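Long-range contacts in putative uncharacterized protein (Streptococcus mutans, PDB 3L7N), which probably acts as a class I glutamine amidotransferase, releasing ammonia from glutamine for transfer to an acceptor that is not known: residues A72-I77 and A94-V99; E84-G89 and G170-A175; D151-L156 and Q165-G170. All coordinates share one frame; numbering follows the deposited sequence.

Contact 1. Residues A72-I77 and A94-V99; sequences AEVKLI and AQLMGV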
ATOM      1  N   ALA A  72      -0.205   4.563 -17.514  1.00 32.66           N
ATOM      2  CA  ALA A  72       0.167   3.206 -17.859  1.00 30.26           C
ATOM      3  C   ALA A  72      -0.024   2.292 -16.684  1.00 29.68           C
ATOM      4  O   ALA A  72      -0.489   1.176 -16.854  1.00 30.04           O
ATOM      5  CB  ALA A  72       1.545   3.159 -18.329  1.00 31.19           C
ATOM      6  N   GLU A  73       0.288   2.771 -15.460  1.00 27.36           N
ATOM      7  CA  GLU A  73       0.035   1.952 -14.278  1.00 27.21           C
ATOM      8  C   GLU A  73      -1.440   1.695 -14.039  1.00 27.10           C
ATOM      9  O   GLU A  73      -1.861   0.488 -13.774  1.00 26.48           O
ATOM     10  CB  GLU A  73       0.720   2.488 -13.056  1.00 25.98           C
ATOM     11  CG  GLU A  73       2.123   2.808 -13.353  1.00 29.59           C
ATOM     12  CD  GLU A  73       3.059   2.905 -12.110  1.00 29.49           C
ATOM     13  OE1 GLU A  73       2.709   2.388 -10.997  1.00 23.75           O
ATOM     14  OE2 GLU A  73       4.165   3.510 -12.287  1.00 28.88           O
ATOM     15  N   VAL A  74      -2.266   2.754 -14.221  1.00 26.84           N
ATOM     16  CA  VAL A  74      -3.749   2.597 -14.180  1.00 26.93           C
ATOM     17  C   VAL A  74      -4.255   1.548 -15.225  1.00 27.99           C
ATOM     18  O   VAL A  74      -4.971   0.584 -14.869  1.00 28.10           O
ATOM     19  CB  VAL A  74      -4.493   3.918 -14.358  1.00 27.79           C
ATOM     20  CG1 VAL A  74      -5.990   3.657 -14.479  1.00 25.71           C
ATOM     21  CG2 VAL A  74      -4.192   4.888 -13.186  1.00 22.17           C
ATOM     22  N   LYS A  75      -3.821   1.659 -16.452  1.00 28.21           N
ATOM     23  CA  LYS A  75      -4.252   0.672 -17.426  1.00 30.37           C
ATOM     24  C   LYS A  75      -3.789  -0.701 -17.063  1.00 29.19           C
ATOM     25  O   LYS A  75      -4.500  -1.691 -17.290  1.00 29.99           O
ATOM     26  CB  LYS A  75      -3.791   1.024 -18.828  1.00 31.80           C
ATOM     27  CG  LYS A  75      -4.244   2.367 -19.298  1.00 40.41           C
ATOM     28  CD  LYS A  75      -4.639   2.315 -20.824  1.00 54.70           C
ATOM     29  CE  LYS A  75      -4.862   3.774 -21.391  1.00 57.65           C
ATOM     30  NZ  LYS A  75      -4.201   3.901 -22.725  1.00 56.67           N
ATOM     31  N   LEU A  76      -2.580  -0.807 -16.527  1.00 28.75           N
ATOM     32  CA  LEU A  76      -2.057  -2.152 -16.190  1.00 27.07           C
ATOM     33  C   LEU A  76      -2.957  -2.777 -15.077  1.00 27.31           C
ATOM     34  O   LEU A  76      -3.381  -3.971 -15.182  1.00 26.53           O
ATOM     35  CB  LEU A  76      -0.577  -2.092 -15.781  1.00 24.92           C
ATOM     36  CG  LEU A  76      -0.059  -3.307 -15.089  1.00 22.77           C
ATOM     37  CD1 LEU A  76       0.244  -4.390 -16.038  1.00 21.53           C
ATOM     38  CD2 LEU A  76       1.143  -2.967 -14.311  1.00 24.73           C
ATOM     39  N   ILE A  77      -3.344  -1.950 -14.061  1.00 26.43           N
ATOM     40  CA  ILE A  77      -4.323  -2.426 -13.041  1.00 25.77           C
ATOM     41  C   ILE A  77      -5.670  -2.901 -13.707  1.00 27.50           C
ATOM     42  O   ILE A  77      -6.159  -3.994 -13.437  1.00 28.72           O
ATOM     43  CB  ILE A  77      -4.606  -1.413 -11.994  1.00 24.55           C
ATOM     44  CG1 ILE A  77      -3.443  -1.273 -11.047  1.00 22.68           C
ATOM     45  CG2 ILE A  77      -5.795  -1.832 -11.182  1.00 23.73           C
ATOM     46  CD1 ILE A  77      -3.291   0.099 -10.557  1.00 17.91           C
ATOM     47  N   ALA A  94      -2.440   2.066  -3.689  1.00 30.72           N
ATOM     48  CA  ALA A  94      -3.860   1.960  -3.299  1.00 29.84           C
ATOM     49  C   ALA A  94      -4.690   3.066  -3.993  1.00 30.79           C
ATOM     50  O   ALA A  94      -5.805   2.853  -4.374  1.00 30.43           O
ATOM     51  CB  ALA A  94      -3.991   2.045  -1.912  1.00 28.87           C
ATOM     52  N   GLN A  95      -4.042   4.192  -4.271  1.00 31.15           N
ATOM     53  CA  GLN A  95      -4.662   5.299  -4.938  1.00 29.13           C
ATOM     54  C   GLN A  95      -4.783   5.076  -6.425  1.00 30.00           C
ATOM     55  O   GLN A  95      -5.761   5.526  -7.042  1.00 31.55           O
ATOM     56  CB  GLN A  95      -3.904   6.584  -4.618  1.00 28.31           C
ATOM     57  CG  GLN A  95      -3.965   6.889  -3.130  1.00 28.88           C
ATOM     58  CD  GLN A  95      -2.852   7.836  -2.590  1.00 32.18           C
ATOM     59  OE1 GLN A  95      -2.291   8.676  -3.312  1.00 30.43           O
ATOM     60  NE2 GLN A  95      -2.582   7.719  -1.283  1.00 34.76           N
ATOM     61  N   LEU A  96      -3.798   4.389  -7.038  1.00 29.03           N
ATOM     62  CA  LEU A  96      -3.935   4.055  -8.465  1.00 27.81           C
ATOM     63  C   LEU A  96      -5.022   2.990  -8.646  1.00 28.15           C
ATOM     64  O   LEU A  96      -5.742   3.007  -9.607  1.00 28.86           O
ATOM     65  CB  LEU A  96      -2.610   3.595  -9.089  1.00 26.96           C
ATOM     66  CG  LEU A  96      -1.490   4.636  -9.148  1.00 27.78           C
ATOM     67  CD1 LEU A  96      -0.168   3.984  -9.228  1.00 27.88           C
ATOM     68  CD2 LEU A  96      -1.657   5.546 -10.287  1.00 26.01           C
ATOM     69  N   MET A  97      -5.164   2.088  -7.703  1.00 27.74           N
ATOM     70  CA  MET A  97      -6.295   1.203  -7.781  1.00 28.59           C
ATOM     71  C   MET A  97      -7.652   1.972  -7.755  1.00 30.33           C
ATOM     72  O   MET A  97      -8.533   1.709  -8.581  1.00 30.59           O
ATOM     73  CB  MET A  97      -6.246   0.148  -6.734  1.00 27.62           C
ATOM     74  CG  MET A  97      -5.100  -0.729  -6.897  1.00 25.35           C
ATOM     75  SD  MET A  97      -5.162  -2.006  -5.731  1.00 33.46           S
ATOM     76  CE  MET A  97      -6.528  -2.920  -6.345  1.00 28.84           C
ATOM     77  N   GLY A  98      -7.763   2.985  -6.889  1.00 29.77           N
ATOM     78  CA  GLY A  98      -8.947   3.769  -6.850  1.00 30.86           C
ATOM     79  C   GLY A  98      -9.283   4.336  -8.229  1.00 31.90           C
ATOM     80  O   GLY A  98     -10.450   4.170  -8.745  1.00 32.13           O
ATOM     81  N   VAL A  99      -8.280   4.998  -8.847  1.00 30.60           N
ATOM     82  CA  VAL A  99      -8.452   5.599 -10.136  1.00 28.15           C
ATOM     83  C   VAL A  99      -8.814   4.547 -11.105  1.00 29.46           C
ATOM     84  O   VAL A  99      -9.693   4.728 -11.873  1.00 30.03           O
ATOM     85  CB  VAL A  99      -7.193   6.336 -10.595  1.00 27.38           C
ATOM     86  CG1 VAL A  99      -7.369   6.890 -11.966  1.00 22.75           C
ATOM     87  CG2 VAL A  99      -6.883   7.430  -9.661  1.00 26.18           C
TER

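Contact 2. Residues E84-G89 and G170-A175; sequences EKIIVG and GPKQYA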
ATOM      1  N   GLU A  84      -9.187 -11.050 -13.716  1.00 38.82           N
ATOM      2  CA  GLU A  84      -9.325 -11.654 -12.422  1.00 39.69           C
ATOM      3  C   GLU A  84      -7.974 -12.018 -11.765  1.00 37.98           C
ATOM      4  O   GLU A  84      -7.913 -12.887 -10.903  1.00 38.06           O
ATOM      5  CB  GLU A  84     -10.188 -12.877 -12.498  1.00 40.48           C
ATOM      6  CG  GLU A  84     -11.690 -12.606 -12.388  1.00 48.95           C
ATOM      7  CD  GLU A  84     -12.520 -13.811 -12.901  1.00 58.90           C
ATOM      8  OE1 GLU A  84     -12.998 -14.620 -12.052  1.00 61.15           O
ATOM      9  OE2 GLU A  84     -12.602 -13.997 -14.156  1.00 61.45           O
ATOM     10  N   LYS A  85      -6.916 -11.304 -12.129  1.00 36.06           N
ATOM     11  CA  LYS A  85      -5.620 -11.382 -11.353  1.00 32.98           C
ATOM     12  C   LYS A  85      -5.823 -10.927  -9.908  1.00 29.31           C
ATOM     13  O   LYS A  85      -6.470  -9.978  -9.683  1.00 29.83           O
ATOM     14  CB  LYS A  85      -4.565 -10.472 -12.017  1.00 32.99           C
ATOM     15  CG  LYS A  85      -4.289 -10.806 -13.411  1.00 31.44           C
ATOM     16  CD  LYS A  85      -3.666 -12.139 -13.510  1.00 29.25           C
ATOM     17  CE  LYS A  85      -3.373 -12.473 -14.962  1.00 29.77           C
ATOM     18  NZ  LYS A  85      -3.246 -13.919 -15.106  1.00 27.07           N
ATOM     19  N   ILE A  86      -5.156 -11.560  -8.962  1.00 26.23           N
ATOM     20  CA  ILE A  86      -5.043 -11.006  -7.576  1.00 23.66           C
ATOM     21  C   ILE A  86      -4.271  -9.723  -7.635  1.00 24.50           C
ATOM     22  O   ILE A  86      -3.231  -9.703  -8.234  1.00 26.15           O
ATOM     23  CB  ILE A  86      -4.284 -11.955  -6.704  1.00 23.17           C
ATOM     24  CG1 ILE A  86      -4.845 -13.373  -6.882  1.00 19.99           C
ATOM     25  CG2 ILE A  86      -4.224 -11.454  -5.263  1.00 16.87           C
ATOM     26  CD1 ILE A  86      -4.486 -14.331  -5.822  1.00 20.89           C
ATOM     27  N   ILE A  87      -4.804  -8.616  -7.062  1.00 22.74           N
ATOM     28  CA  ILE A  87      -4.054  -7.331  -7.053  1.00 22.22           C
ATOM     29  C   ILE A  87      -4.010  -6.828  -5.656  1.00 24.29           C
ATOM     30  O   ILE A  87      -4.937  -7.011  -4.960  1.00 26.49           O
ATOM     31  CB  ILE A  87      -4.732  -6.304  -7.892  1.00 22.13           C
ATOM     32  CG1 ILE A  87      -5.029  -6.896  -9.267  1.00 20.70           C
ATOM     33  CG2 ILE A  87      -3.855  -5.042  -8.006  1.00 19.73           C
ATOM     34  CD1 ILE A  87      -5.744  -5.953 -10.191  1.00 15.33           C
ATOM     35  N   VAL A  88      -2.880  -6.249  -5.217  1.00 24.18           N
ATOM     36  CA  VAL A  88      -2.833  -5.492  -3.932  1.00 25.23           C
ATOM     37  C   VAL A  88      -2.079  -4.161  -4.183  1.00 27.89           C
ATOM     38  O   VAL A  88      -1.049  -4.180  -4.860  1.00 30.93           O
ATOM     39  CB  VAL A  88      -2.099  -6.265  -2.858  1.00 24.32           C
ATOM     40  CG1 VAL A  88      -1.793  -5.330  -1.573  1.00 20.97           C
ATOM     41  CG2 VAL A  88      -2.847  -7.538  -2.510  1.00 20.10           C
ATOM     42  N   GLY A  89      -2.618  -3.001  -3.680  1.00 27.48           N
ATOM     43  CA  GLY A  89      -1.997  -1.656  -3.910  1.00 26.76           C
ATOM     44  C   GLY A  89      -1.771  -1.021  -2.584  1.00 27.30           C
ATOM     45  O   GLY A  89      -2.632  -1.067  -1.765  1.00 27.51           O
ATOM     46  N   GLY A 170     -12.529  -5.475  -5.271  1.00 30.02           N
ATOM     47  CA  GLY A 170     -12.935  -6.623  -6.045  1.00 30.96           C
ATOM     48  C   GLY A 170     -12.733  -7.864  -5.231  1.00 33.01           C
ATOM     49  O   GLY A 170     -12.245  -7.782  -4.109  1.00 33.29           O
ATOM     50  N   PRO A 171     -13.181  -9.018  -5.751  1.00 34.78           N
ATOM     51  CA  PRO A 171     -13.168 -10.245  -4.964  1.00 36.79           C
ATOM     52  C   PRO A 171     -11.786 -10.572  -4.507  1.00 39.87           C
ATOM     53  O   PRO A 171     -11.599 -11.170  -3.398  1.00 42.98           O
ATOM     54  CB  PRO A 171     -13.638 -11.300  -5.942  1.00 36.57           C
ATOM     55  CG  PRO A 171     -14.232 -10.527  -7.146  1.00 36.79           C
ATOM     56  CD  PRO A 171     -14.134  -9.083  -6.870  1.00 34.81           C
ATOM     57  N   LYS A 172     -10.788 -10.219  -5.323  1.00 40.40           N
ATOM     58  CA  LYS A 172      -9.407 -10.562  -4.994  1.00 39.90           C
ATOM     59  C   LYS A 172      -8.482  -9.379  -5.192  1.00 38.10           C
ATOM     60  O   LYS A 172      -7.326  -9.548  -5.458  1.00 39.58           O
ATOM     61  CB  LYS A 172      -8.955 -11.795  -5.814  1.00 40.35           C
ATOM     62  CG  LYS A 172      -9.716 -13.056  -5.394  1.00 44.67           C
ATOM     63  CD  LYS A 172      -8.875 -14.274  -5.453  1.00 48.70           C
ATOM     64  CE  LYS A 172      -8.904 -14.987  -4.107  1.00 51.89           C
ATOM     65  NZ  LYS A 172      -8.116 -16.274  -4.146  1.00 55.86           N
ATOM     66  N   GLN A 173      -9.035  -8.177  -5.086  1.00 35.16           N
ATOM     67  CA  GLN A 173      -8.328  -6.955  -5.437  1.00 33.47           C
ATOM     68  C   GLN A 173      -8.493  -5.987  -4.288  1.00 34.21           C
ATOM     69  O   GLN A 173      -9.582  -5.421  -4.107  1.00 34.30           O
ATOM     70  CB  GLN A 173      -8.910  -6.320  -6.721  1.00 31.38           C
ATOM     71  CG  GLN A 173      -8.689  -7.084  -8.026  1.00 30.83           C
ATOM     72  CD  GLN A 173      -9.595  -8.298  -8.166  1.00 37.36           C
ATOM     73  OE1 GLN A 173     -10.633  -8.375  -7.542  1.00 43.27           O
ATOM     74  NE2 GLN A 173      -9.145  -9.287  -8.898  1.00 39.68           N
ATOM     75  N   TYR A 174      -7.413  -5.833  -3.470  1.00 34.21           N
ATOM     76  CA  TYR A 174      -7.454  -5.115  -2.157  1.00 33.04           C
ATOM     77  C   TYR A 174      -6.485  -3.959  -2.199  1.00 33.45           C
ATOM     78  O   TYR A 174      -5.570  -3.971  -2.979  1.00 35.99           O
ATOM     79  CB  TYR A 174      -7.048  -6.047  -1.063  1.00 31.84           C
ATOM     80  CG  TYR A 174      -8.137  -6.921  -0.619  1.00 34.53           C
ATOM     81  CD1 TYR A 174      -8.799  -6.699   0.627  1.00 32.87           C
ATOM     82  CD2 TYR A 174      -8.609  -7.964  -1.450  1.00 36.20           C
ATOM     83  CE1 TYR A 174      -9.889  -7.550   1.045  1.00 33.87           C
ATOM     84  CE2 TYR A 174      -9.713  -8.801  -1.040  1.00 37.76           C
ATOM     85  CZ  TYR A 174     -10.324  -8.581   0.193  1.00 36.96           C
ATOM     86  OH  TYR A 174     -11.339  -9.379   0.546  1.00 44.18           O
ATOM     87  N   ALA A 175      -6.685  -2.966  -1.353  1.00 32.45           N
ATOM     88  CA  ALA A 175      -5.812  -1.802  -1.312  1.00 32.04           C
ATOM     89  C   ALA A 175      -5.556  -1.449   0.132  1.00 32.75           C
ATOM     90  O   ALA A 175      -6.443  -1.521   0.921  1.00 35.50           O
ATOM     91  CB  ALA A 175      -6.432  -0.685  -1.993  1.00 30.98           C
TER

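Contact 3. Residues D151-L156 and Q165-G170; sequences DKAQVL and QIIKFG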
ATOM      1  N   ASP A 151     -18.388   3.179  -6.173  1.00 39.35           N
ATOM      2  CA  ASP A 151     -19.598   2.727  -5.459  1.00 40.69           C
ATOM      3  C   ASP A 151     -19.542   1.263  -5.090  1.00 42.07           C
ATOM      4  O   ASP A 151     -20.191   0.869  -4.155  1.00 43.10           O
ATOM      5  CB  ASP A 151     -20.852   2.956  -6.283  1.00 40.48           C
ATOM      6  CG  ASP A 151     -21.203   4.417  -6.435  1.00 42.81           C
ATOM      7  OD1 ASP A 151     -20.615   5.276  -5.706  1.00 39.21           O
ATOM      8  OD2 ASP A 151     -22.058   4.717  -7.333  1.00 44.27           O
ATOM      9  N   LYS A 152     -18.805   0.474  -5.864  1.00 42.70           N
ATOM     10  CA  LYS A 152     -18.760  -0.967  -5.665  1.00 43.72           C
ATOM     11  C   LYS A 152     -17.643  -1.361  -4.710  1.00 43.47           C
ATOM     12  O   LYS A 152     -17.458  -2.541  -4.412  1.00 45.36           O
ATOM     13  CB  LYS A 152     -18.583  -1.688  -7.003  1.00 43.99           C
ATOM     14  CG  LYS A 152     -18.646  -0.770  -8.214  1.00 50.86           C
ATOM     15  CD  LYS A 152     -17.562  -1.112  -9.223  1.00 59.88           C
ATOM     16  CE  LYS A 152     -16.431  -0.097  -9.181  1.00 55.54           C
ATOM     17  NZ  LYS A 152     -15.525  -0.225 -10.356  1.00 47.85           N
ATOM     18  N   ALA A 153     -16.897  -0.371  -4.233  1.00 42.66           N
ATOM     19  CA  ALA A 153     -15.798  -0.647  -3.309  1.00 43.45           C
ATOM     20  C   ALA A 153     -16.279  -0.536  -1.891  1.00 44.04           C
ATOM     21  O   ALA A 153     -17.152   0.286  -1.600  1.00 45.59           O
ATOM     22  CB  ALA A 153     -14.637   0.287  -3.559  1.00 42.69           C
ATOM     23  N   GLN A 154     -15.724  -1.374  -1.002  1.00 44.37           N
ATOM     24  CA  GLN A 154     -16.028  -1.312   0.467  1.00 44.96           C
ATOM     25  C   GLN A 154     -14.834  -0.846   1.278  1.00 44.84           C
ATOM     26  O   GLN A 154     -13.722  -1.228   0.994  1.00 47.29           O
ATOM     27  CB  GLN A 154     -16.447  -2.663   0.962  1.00 44.93           C
ATOM     28  CG  GLN A 154     -17.772  -3.092   0.414  1.00 49.55           C
ATOM     29  CD  GLN A 154     -17.894  -4.562   0.329  1.00 49.74           C
ATOM     30  OE1 GLN A 154     -17.596  -5.152  -0.700  1.00 52.30           O
ATOM     31  NE2 GLN A 154     -18.289  -5.188   1.426  1.00 49.76           N
ATOM     32  N   VAL A 155     -15.068  -0.022   2.295  1.00 43.07           N
ATOM     33  CA  VAL A 155     -14.031   0.274   3.285  1.00 40.66           C
ATOM     34  C   VAL A 155     -13.987  -0.834   4.403  1.00 41.85           C
ATOM     35  O   VAL A 155     -15.021  -1.105   5.102  1.00 42.88           O
ATOM     36  CB  VAL A 155     -14.239   1.641   3.923  1.00 40.05           C
ATOM     37  CG1 VAL A 155     -13.174   1.910   4.964  1.00 38.19           C
ATOM     38  CG2 VAL A 155     -14.281   2.763   2.838  1.00 37.48           C
ATOM     39  N   LEU A 156     -12.836  -1.497   4.548  1.00 40.15           N
ATOM     40  CA  LEU A 156     -12.708  -2.488   5.553  1.00 37.27           C
ATOM     41  C   LEU A 156     -12.027  -1.955   6.837  1.00 36.61           C
ATOM     42  O   LEU A 156     -12.123  -2.579   7.883  1.00 36.70           O
ATOM     43  CB  LEU A 156     -12.049  -3.753   5.011  1.00 35.47           C
ATOM     44  CG  LEU A 156     -12.569  -4.178   3.636  1.00 36.95           C
ATOM     45  CD1 LEU A 156     -11.861  -5.420   3.124  1.00 33.82           C
ATOM     46  CD2 LEU A 156     -14.030  -4.403   3.629  1.00 34.19           C
ATOM     47  N   GLN A 165      -8.578   3.039   5.095  1.00 40.19           N
ATOM     48  CA  GLN A 165      -7.299   2.480   5.338  1.00 39.36           C
ATOM     49  C   GLN A 165      -7.118   1.236   4.497  1.00 38.87           C
ATOM     50  O   GLN A 165      -6.066   1.019   3.938  1.00 39.55           O
ATOM     51  CB  GLN A 165      -7.087   2.160   6.830  1.00 38.72           C
ATOM     52  CG  GLN A 165      -6.720   3.307   7.673  1.00 39.24           C
ATOM     53  CD  GLN A 165      -5.491   4.059   7.189  1.00 45.71           C
ATOM     54  OE1 GLN A 165      -4.828   3.645   6.253  1.00 48.67           O
ATOM     55  NE2 GLN A 165      -5.194   5.203   7.835  1.00 47.64           N
ATOM     56  N   ILE A 166      -8.152   0.418   4.440  1.00 36.48           N
ATOM     57  CA  ILE A 166      -8.138  -0.782   3.675  1.00 35.04           C
ATOM     58  C   ILE A 166      -9.435  -0.804   2.882  1.00 36.77           C
ATOM     59  O   ILE A 166     -10.487  -0.358   3.400  1.00 38.16           O
ATOM     60  CB  ILE A 166      -8.147  -1.937   4.547  1.00 34.05           C
ATOM     61  CG1 ILE A 166      -6.867  -1.997   5.382  1.00 34.05           C
ATOM     62  CG2 ILE A 166      -8.316  -3.171   3.756  1.00 35.71           C
ATOM     63  CD1 ILE A 166      -6.813  -3.228   6.299  1.00 26.95           C
ATOM     64  N   ILE A 167      -9.371  -1.222   1.594  1.00 35.36           N
ATOM     65  CA  ILE A 167     -10.540  -1.140   0.691  1.00 32.32           C
ATOM     66  C   ILE A 167     -10.597  -2.391  -0.141  1.00 33.53           C
ATOM     67  O   ILE A 167      -9.568  -2.891  -0.562  1.00 35.17           O
ATOM     68  CB  ILE A 167     -10.479   0.082  -0.228  1.00 31.16           C
ATOM     69  CG1 ILE A 167     -10.484   1.353   0.565  1.00 24.84           C
ATOM     70  CG2 ILE A 167     -11.651   0.057  -1.306  1.00 29.15           C
ATOM     71  CD1 ILE A 167     -10.322   2.590  -0.329  1.00 21.44           C
ATOM     72  N   LYS A 168     -11.785  -2.947  -0.320  1.00 31.85           N
ATOM     73  CA  LYS A 168     -11.931  -4.031  -1.186  1.00 31.18           C
ATOM     74  C   LYS A 168     -12.629  -3.553  -2.388  1.00 32.89           C
ATOM     75  O   LYS A 168     -13.842  -3.198  -2.328  1.00 35.82           O
ATOM     76  CB  LYS A 168     -12.703  -5.107  -0.562  1.00 30.86           C
ATOM     77  CG  LYS A 168     -12.966  -6.277  -1.509  1.00 32.53           C
ATOM     78  CD  LYS A 168     -13.864  -7.322  -0.841  1.00 36.41           C
ATOM     79  CE  LYS A 168     -14.070  -8.551  -1.676  1.00 39.96           C
ATOM     80  NZ  LYS A 168     -13.905  -9.817  -0.758  1.00 45.76           N
ATOM     81  N   PHE A 169     -11.871  -3.498  -3.503  1.00 32.46           N
ATOM     82  CA  PHE A 169     -12.355  -3.105  -4.828  1.00 30.80           C
ATOM     83  C   PHE A 169     -12.971  -4.268  -5.576  1.00 30.89           C
ATOM     84  O   PHE A 169     -13.765  -4.065  -6.493  1.00 30.61           O
ATOM     85  CB  PHE A 169     -11.194  -2.568  -5.659  1.00 30.42           C
ATOM     86  CG  PHE A 169     -10.720  -1.231  -5.233  1.00 28.85           C
ATOM     87  CD1 PHE A 169     -11.377  -0.077  -5.662  1.00 28.24           C
ATOM     88  CD2 PHE A 169      -9.615  -1.102  -4.393  1.00 28.50           C
ATOM     89  CE1 PHE A 169     -10.947   1.219  -5.237  1.00 26.32           C
ATOM     90  CE2 PHE A 169      -9.165   0.178  -3.964  1.00 28.35           C
ATOM     91  CZ  PHE A 169      -9.838   1.336  -4.391  1.00 30.09           C
ATOM     92  N   GLY A 170     -12.529  -5.475  -5.271  1.00 30.02           N
ATOM     93  CA  GLY A 170     -12.935  -6.623  -6.045  1.00 30.96           C
ATOM     94  C   GLY A 170     -12.733  -7.864  -5.231  1.00 33.01           C
ATOM     95  O   GLY A 170     -12.245  -7.782  -4.109  1.00 33.29           O
TER

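Contact 1. Residues A72-I77 and A94-V99
Val74 and Leu96 are the nearest CA pair, 5.9 Å apart, where helical segments 72-77 and 94-99 cross at -71° with their axes 8.9 Å apart. No hydrogen bond joins them, and the contact is made by side chains. Leu96 touches helix 72-77 with both branches. Its CD2 meets Val74 CG2 at 3.9 Å, while CD1 lies 3.7 Å from Glu73 OE1, an oxygen that is hydrogen-bonded to His8, so a buried carboxylate borders the leucine without lacking a polar partner. Val74 CG2, anti to its own carbonyl carbon, also touches Val99 CG1 at 3.9 Å, the two valines crossing at about a right angle. Ile77 brings its CD1 to 3.9 Å from Leu96 CB and rests near Met97, whose CG is 4.2 Å away from that CD1. Ala100 also touches Val74 and Ile77, and Leu51 of strand 48-51 touches Glu73 and Ile77. The two helices flank strand 86-90 in sequence, and the second begins within the Gly89-Cys91-Gly93 sequence, which resembles a nucleophile elbow. Two helices before and after a strand, packed on each other and on the parallel part of the sheet, fit the alpha/beta fold of class I glutamine amidotransferases.

Contact 2. Residues E84-G89 and G170-A175
Ile87 and Gln173 face each other, 4.6 Å between CA atoms, in a parallel pair of strands, 86-89 and 173-175, within the central mixed sheet of the class I amidotransferase fold. The strand axes are nearly parallel. Three backbone hydrogen bonds hold the register: Ile87 N donates to Lys172 O, Tyr174 N to Ile87 O at 3.1 Å, and Gly89 N to Tyr174 O. CA-H...O contacts accompany them, among them Val88 CA to Tyr174 O at 3.3 Å, so this carbonyl is approached by two neighbouring residues. Strand 48-51 pairs with the other edge of strand 86-89, through Leu49 and Leu51.

Apolar contact is concentrated on the face that carries Ile87 and Gln173. There Ile87 CD1 meets Gln173 CG at 3.8 Å as the two side chains cross obliquely. On the face of Val88 and Tyr174, helix 219-233 packs through Leu232, and the Tyr174 ring meets Phe228 edge-to-face; its hydroxyl is hydrogen-bonded to Asp127. Gly89 belongs to a sequence pattern resembling a nucleophile elbow.

The side-chain hydrogen bonds centre on the amide of Gln173, at the start of the strand. A bend at chi2 (76°) turns CD back from the extended course, and both ends of the amide are used. OE1 accepts from Lys172 N at 2.9 Å, inside the type I turn Gly170-Gln173. NE2 reaches across to Lys85 O at 2.9 Å, with an N-H...O angle of 144° and the nitrogen standing 40° out of the carbonyl plane.

Contact 3. Residues D151-L156 and Q165-G170
Lys168 and Leu156, with Ile166 beside them, account for much of the surface buried where strands 154-156 and 166-170 pair as a beta hairpin. Leu156 CD1 rests 3.8 Å from Lys168 CB, the two side chains set at a slant to each other, and Leu156 CB meets Ile166 CG2 at 4.0 Å. Lys168 is thus an apolar partner near its backbone, whereas NZ leads away and is hydrogen-bonded to Tyr174 OH. Its backbone is gripped twice by Gln154, in an antiparallel hydrogen-bonded pair: Gln154 N donates to Lys168 O, and Lys168 N returns a bond to Gln154 O, each 2.9 Å long. Leu156 N adds a third bond to Ile166 O. Ala153 packs by its CB beside Ile167, 3.7 Å from CG2, and 3.9 Å from Phe169 CD1. Ile167 CG2 itself lies over one face of the Phe169 ring, offset toward the rim, and the ring also meets that of Tyr101. Phe169 and Gly170 both stand opposite Gln173 in a classic beta bulge. The chemistry implies a pairing set by backbone bonds and backed by apolar contacts, with the lysine's aliphatic part packed on Leu156 while its NZ is hydrogen-bonded to Tyr174.

Overall arrangement
All three contacts belong to one amidotransferase domain and touch one another. Contact 1 lies on helices 70-82 and 92-100, which stand before and after strand 86-90 of contact 2; the centres of contacts 1 and 2 are about 11 Å apart, and Met97 and Ala94 pack on Gly89, Tyr174 and Ala175. Contact 3 is nested within the chain loop that contact 2 closes, about 10 Å between centres, and shares Gly170 with it. Strand 173-176 lies between 86-90 and 166-170, joining the parallel part of the sheet to the antiparallel part. Phe169 also reaches Met97 and Gly98, linking contacts 1 and 3, about 14 Å between centres. Contact 2 holds Gly89 of the probable nucleophile elbow, which Met97 touches and Phe169 lies near.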